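Local coordinates for uncharacterized protein (PDB 1ZJJ) that binds magnesium and is probably a phosphatase of the haloacid dehalogenase superfamily, although its natural substrate is not established, at residues Ser43-Pro47 / Glu48-Glu52; Tyr137-Leu140 / Ala141-Gly145. All coordinates share one frame; numbering follows the deposited sequence.

Interaction 1 of 2, residues Ser43-Pro47 / Glu48-Glu52; sequences STKTP and EMYRE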
loop_
_atom_site.group_PDB
_atom_site.type_symbol
_atom_site.label_atom_id
_atom_site.label_comp_id
_atom_site.label_asym_id
_atom_site.label_seq_id
_atom_site.Cartn_x
_atom_site.Cartn_y
_atom_site.Cartn_z
ATOM N N SER B 43 -10.821 10.889 -8.677
ATOM C CA SER B 43 -12.184 10.376 -8.557
ATOM C C SER B 43 -12.959 10.892 -7.346
ATOM O O SER B 43 -14.077 10.432 -7.083
ATOM C CB SER B 43 -12.161 8.847 -8.512
ATOM O OG SER B 43 -11.561 8.386 -7.314
ATOM N N THR B 44 -12.380 11.842 -6.620
ATOM C CA THR B 44 -13.047 12.389 -5.430
ATOM C C THR B 44 -14.201 13.359 -5.760
ATOM O O THR B 44 -15.074 13.629 -4.942
ATOM C CB THR B 44 -12.009 13.095 -4.549
ATOM O OG1 THR B 44 -11.475 14.212 -5.258
ATOM C CG2 THR B 44 -10.866 12.141 -4.191
ATOM N N LYS B 45 -14.167 13.928 -6.981
ATOM C CA LYS B 45 -15.176 14.932 -7.331
ATOM C C LYS B 45 -15.970 14.549 -8.582
ATOM O O LYS B 45 -15.507 13.811 -9.441
ATOM C CB LYS B 45 -14.457 16.263 -7.580
ATOM C CG LYS B 45 -13.912 16.892 -6.294
ATOM C CD LYS B 45 -13.345 18.296 -6.531
ATOM C CE LYS B 45 -12.819 18.946 -5.244
ATOM N NZ LYS B 45 -11.520 18.372 -4.898
ATOM N N THR B 46 -17.228 15.044 -8.652
ATOM C CA THR B 46 -18.008 14.806 -9.865
ATOM C C THR B 46 -17.661 15.802 -10.966
ATOM O O THR B 46 -17.056 16.844 -10.741
ATOM C CB THR B 46 -19.505 14.949 -9.566
ATOM O OG1 THR B 46 -19.763 16.253 -9.045
ATOM C CG2 THR B 46 -19.976 13.888 -8.569
ATOM N N PRO B 47 -18.029 15.422 -12.193
ATOM C CA PRO B 47 -17.942 16.322 -13.333
ATOM C C PRO B 47 -18.595 17.673 -13.014
ATOM O O PRO B 47 -18.104 18.731 -13.380
ATOM C CB PRO B 47 -18.620 15.639 -14.515
ATOM C CG PRO B 47 -18.510 14.148 -14.194
ATOM C CD PRO B 47 -18.606 14.147 -12.600
ATOM N N GLU B 48 -19.770 17.609 -12.355
ATOM C CA GLU B 48 -20.429 18.843 -11.939
ATOM C C GLU B 48 -19.537 19.701 -11.041
ATOM O O GLU B 48 -19.388 20.902 -11.229
ATOM C CB GLU B 48 -21.714 18.471 -11.204
ATOM C CG GLU B 48 -22.791 17.961 -12.158
ATOM C CD GLU B 48 -22.647 16.465 -12.297
ATOM O OE1 GLU B 48 -22.252 15.837 -11.327
ATOM O OE2 GLU B 48 -22.907 15.941 -13.391
ATOM N N MET B 49 -18.950 19.061 -10.031
ATOM C CA MET B 49 -18.066 19.749 -9.098
ATOM C C MET B 49 -16.895 20.358 -9.848
ATOM O O MET B 49 -16.457 21.464 -9.541
ATOM C CB MET B 49 -17.537 18.781 -8.034
ATOM C CG MET B 49 -18.514 18.464 -6.908
ATOM S SD MET B 49 -17.889 17.201 -5.763
ATOM C CE MET B 49 -19.003 15.870 -6.082
ATOM N N TYR B 50 -16.382 19.632 -10.835
ATOM C CA TYR B 50 -15.256 20.132 -11.605
ATOM C C TYR B 50 -15.640 21.335 -12.452
ATOM O O TYR B 50 -14.835 22.252 -12.629
ATOM C CB TYR B 50 -14.657 19.013 -12.467
ATOM C CG TYR B 50 -13.540 18.295 -11.748
ATOM C CD1 TYR B 50 -13.681 16.971 -11.330
ATOM C CD2 TYR B 50 -12.352 18.965 -11.431
ATOM C CE1 TYR B 50 -12.673 16.334 -10.612
ATOM C CE2 TYR B 50 -11.343 18.339 -10.713
ATOM C CZ TYR B 50 -11.506 17.026 -10.305
ATOM O OH TYR B 50 -10.509 16.408 -9.585
ATOM N N ARG B 51 -16.867 21.344 -12.969
ATOM C CA ARG B 51 -17.313 22.488 -13.760
ATOM C C ARG B 51 -17.259 23.725 -12.866
ATOM O O ARG B 51 -16.863 24.797 -13.311
ATOM C CB ARG B 51 -18.745 22.292 -14.276
ATOM C CG ARG B 51 -19.407 23.580 -14.764
ATOM C CD ARG B 51 -20.828 23.328 -15.256
ATOM N NE ARG B 51 -21.647 24.543 -15.283
ATOM C CZ ARG B 51 -21.458 25.570 -16.109
ATOM N NH1 ARG B 51 -20.470 25.548 -16.995
ATOM N NH2 ARG B 51 -22.261 26.629 -16.049
ATOM N N GLU B 52 -17.646 23.575 -11.602
ATOM C CA GLU B 52 -17.617 24.712 -10.684
ATOM C C GLU B 52 -16.177 25.164 -10.421
ATOM O O GLU B 52 -15.878 26.361 -10.445
ATOM C CB GLU B 52 -18.314 24.361 -9.362
ATOM C CG GLU B 52 -19.784 23.955 -9.516
ATOM C CD GLU B 52 -20.612 24.979 -10.289
ATOM O OE1 GLU B 52 -20.783 26.112 -9.792
ATOM O OE2 GLU B 52 -21.088 24.651 -11.398
#

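Interaction 2 of 2, residues Tyr137-Leu140 / Ala141-Gly145; sequences YATL and AIRNG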
loop_
_atom_site.group_PDB
_atom_site.type_symbol
_atom_site.label_atom_id
_atom_site.label_comp_id
_atom_site.label_asym_id
_atom_site.label_seq_id
_atom_site.Cartn_x
_atom_site.Cartn_y
_atom_site.Cartn_z
ATOM N N TYR B 137 -12.200 -5.022 5.037
ATOM C CA TYR B 137 -13.359 -5.530 4.309
ATOM C C TYR B 137 -13.118 -5.618 2.809
ATOM O O TYR B 137 -13.597 -6.545 2.154
ATOM C CB TYR B 137 -14.592 -4.678 4.616
ATOM C CG TYR B 137 -15.094 -4.924 6.016
ATOM C CD1 TYR B 137 -15.447 -6.209 6.420
ATOM C CD2 TYR B 137 -15.145 -3.898 6.958
ATOM C CE1 TYR B 137 -15.830 -6.473 7.733
ATOM C CE2 TYR B 137 -15.529 -4.149 8.281
ATOM C CZ TYR B 137 -15.868 -5.442 8.656
ATOM O OH TYR B 137 -16.243 -5.721 9.951
ATOM N N ALA B 138 -12.359 -4.674 2.261
ATOM C CA ALA B 138 -12.068 -4.704 0.833
ATOM C C ALA B 138 -11.247 -5.955 0.525
ATOM O O ALA B 138 -11.471 -6.630 -0.478
ATOM C CB ALA B 138 -11.299 -3.450 0.423
ATOM N N THR B 139 -10.287 -6.255 1.393
ATOM C CA THR B 139 -9.436 -7.421 1.228
ATOM C C THR B 139 -10.253 -8.707 1.355
ATOM O O THR B 139 -10.117 -9.625 0.542
ATOM C CB THR B 139 -8.300 -7.420 2.283
ATOM O OG1 THR B 139 -7.404 -6.337 2.009
ATOM C CG2 THR B 139 -7.527 -8.724 2.262
ATOM N N LEU B 140 -11.096 -8.772 2.379
ATOM C CA LEU B 140 -11.928 -9.952 2.591
ATOM C C LEU B 140 -12.826 -10.179 1.381
ATOM O O LEU B 140 -12.954 -11.301 0.900
ATOM C CB LEU B 140 -12.780 -9.787 3.856
ATOM C CG LEU B 140 -12.021 -9.878 5.188
ATOM C CD1 LEU B 140 -12.932 -9.522 6.345
ATOM C CD2 LEU B 140 -11.470 -11.284 5.356
ATOM N N ALA B 141 -13.425 -9.106 0.878
ATOM C CA ALA B 141 -14.316 -9.201 -0.277
ATOM C C ALA B 141 -13.575 -9.634 -1.544
ATOM O O ALA B 141 -13.997 -10.560 -2.231
ATOM C CB ALA B 141 -15.011 -7.869 -0.500
ATOM N N ILE B 142 -12.463 -8.969 -1.854
ATOM C CA ILE B 142 -11.683 -9.324 -3.041
ATOM C C ILE B 142 -11.201 -10.777 -2.952
ATOM O O ILE B 142 -11.172 -11.489 -3.962
ATOM C CB ILE B 142 -10.466 -8.395 -3.209
ATOM C CG1 ILE B 142 -10.943 -6.980 -3.550
ATOM C CG2 ILE B 142 -9.533 -8.948 -4.288
ATOM C CD1 ILE B 142 -9.835 -5.934 -3.509
ATOM N N ARG B 143 -10.816 -11.207 -1.749
ATOM C CA ARG B 143 -10.364 -12.583 -1.536
ATOM C C ARG B 143 -11.516 -13.565 -1.678
ATOM O O ARG B 143 -11.314 -14.756 -1.913
ATOM C CB ARG B 143 -9.741 -12.729 -0.143
ATOM C CG ARG B 143 -8.252 -12.647 -0.193
ATOM C CD ARG B 143 -7.641 -12.494 1.154
ATOM N NE ARG B 143 -6.223 -12.237 0.984
ATOM C CZ ARG B 143 -5.347 -13.151 0.597
ATOM N NH1 ARG B 143 -5.737 -14.392 0.345
ATOM N NH2 ARG B 143 -4.074 -12.814 0.448
ATOM N N ASN B 144 -12.727 -13.055 -1.518
ATOM C CA ASN B 144 -13.916 -13.886 -1.645
ATOM C C ASN B 144 -14.408 -13.936 -3.095
ATOM O O ASN B 144 -15.474 -14.490 -3.391
ATOM C CB ASN B 144 -15.021 -13.358 -0.739
ATOM C CG ASN B 144 -16.192 -14.314 -0.635
ATOM O OD1 ASN B 144 -16.010 -15.508 -0.399
ATOM N ND2 ASN B 144 -17.400 -13.791 -0.792
ATOM N N GLY B 145 -13.625 -13.343 -3.993
ATOM C CA GLY B 145 -13.980 -13.342 -5.400
ATOM C C GLY B 145 -14.490 -12.028 -5.969
ATOM O O GLY B 145 -14.812 -11.958 -7.149
#

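Interaction 1 of 2, residues Ser43-Pro47 / Glu48-Glu52
T46 and M49 grip each other in both directions at the start of helix 47-56. The hydroxyl OG1 of T46 accepts the backbone N-H of M49 at 3.1 Å in a fairly straight bond (161°), satisfying a donor in the first helical turn. In return the backbone N of T46 points at M49 SD, 3.7 Å away, a weak bond to sulfur. T46 OG1 can cap because it sits between its own backbone N and carbonyl carbon (chi1 58°). Separately, M49 bends at chi3 (-113°), which carries its CE against T46 CG2, a tight fit at 3.3 Å. OG1 in turn donates weakly to E48 OE1 at 3.4 Å. With a valine here, M49 N would probably lose its capping acceptor and E48 OE1 its weak partner. The helix's own bonds start at once: Y50 N reaches T46 O at 2.9 Å, and R51 N reaches P47 O. R51 NH1 turns to D60 and the carbonyl of V61. K45 lies against the Y50 ring, its CD over one face and its CB 3.5 Å from CE1, while I66 and T68 of strand 66-68 also touch this tyrosine. T46 as N-cap and M49 form a capping box, here with a sulfur as the weak return acceptor, at the start of the helix that follows strand 36-40 in the HAD core.

Interaction 2 of 2, residues Tyr137-Leu140 / Ala141-Gly145
R143 carries its guanidinium past T139 so that the methyl CG2 of the threonine lies at the edge of the flat group, in its plane, 4.0 Å from NE. The two side chains run side by side and point the same way, with CG2 3.9 Å from R143 CD. T139 presents this methyl because CG2 stands opposite its backbone N while OG1, at chi1 -68°, turns back to the carbonyl of L135. The polar end of R143 is engaged beyond the turn, NH2 giving a hydrogen bond to A177 O on helix 167-178. At the Y137 ring it is W116 that meets it, the planes inclined by about 35°, and the N144 amide offers OD1 to K117 NZ. Regular backbone bonds hold the turn: A141 N to Y137 O, I142 N to A138 O and R143 N to T139 O, each 2.9 Å. I142 CG1 lies close to A138 O, one turn back, at 3.1 Å. The series fades at N144, whose N makes a bent, weak bond to L140 O (3.0 Å) and turns to A141 O (2.9 Å) as the helix ends. A138, A141 and I142 pack on V122 of strand 121-124, whereas Y137, T139, L140 and R143 touch the second subunit. The chain then leaves the helix through G145, whose phi of 106° would jam a side chain against the preceding carbonyl oxygen. G145 N bonds to I142 O at 3.1 Å and A146 N to A141 O: a Schellman motif, closing the helix of the beta-alpha-beta unit 121-124, 132-143, 147-150.

The two contacts lie at opposite kinds of helix end. Interaction 1 comes first along the chain and starts helix 47-56, between strands 36-40 and 66-68 of the six-stranded parallel sheet. Interaction 2 follows later and finishes helix 132-143, which connects strands 121-124 and 147-150 of the separate four-stranded parallel sheet. Their centres are about 29 Å apart and their nearest atoms about 14 Å, with no touch. Interaction 1 lies nearer the metal: the Y50 side chain is about 7 Å from that of D9, a magnesium ligand. Interaction 2 is remote from that site and borders the second subunit. The two separate parallel sheets are consistent with a HAD core carrying a cap domain.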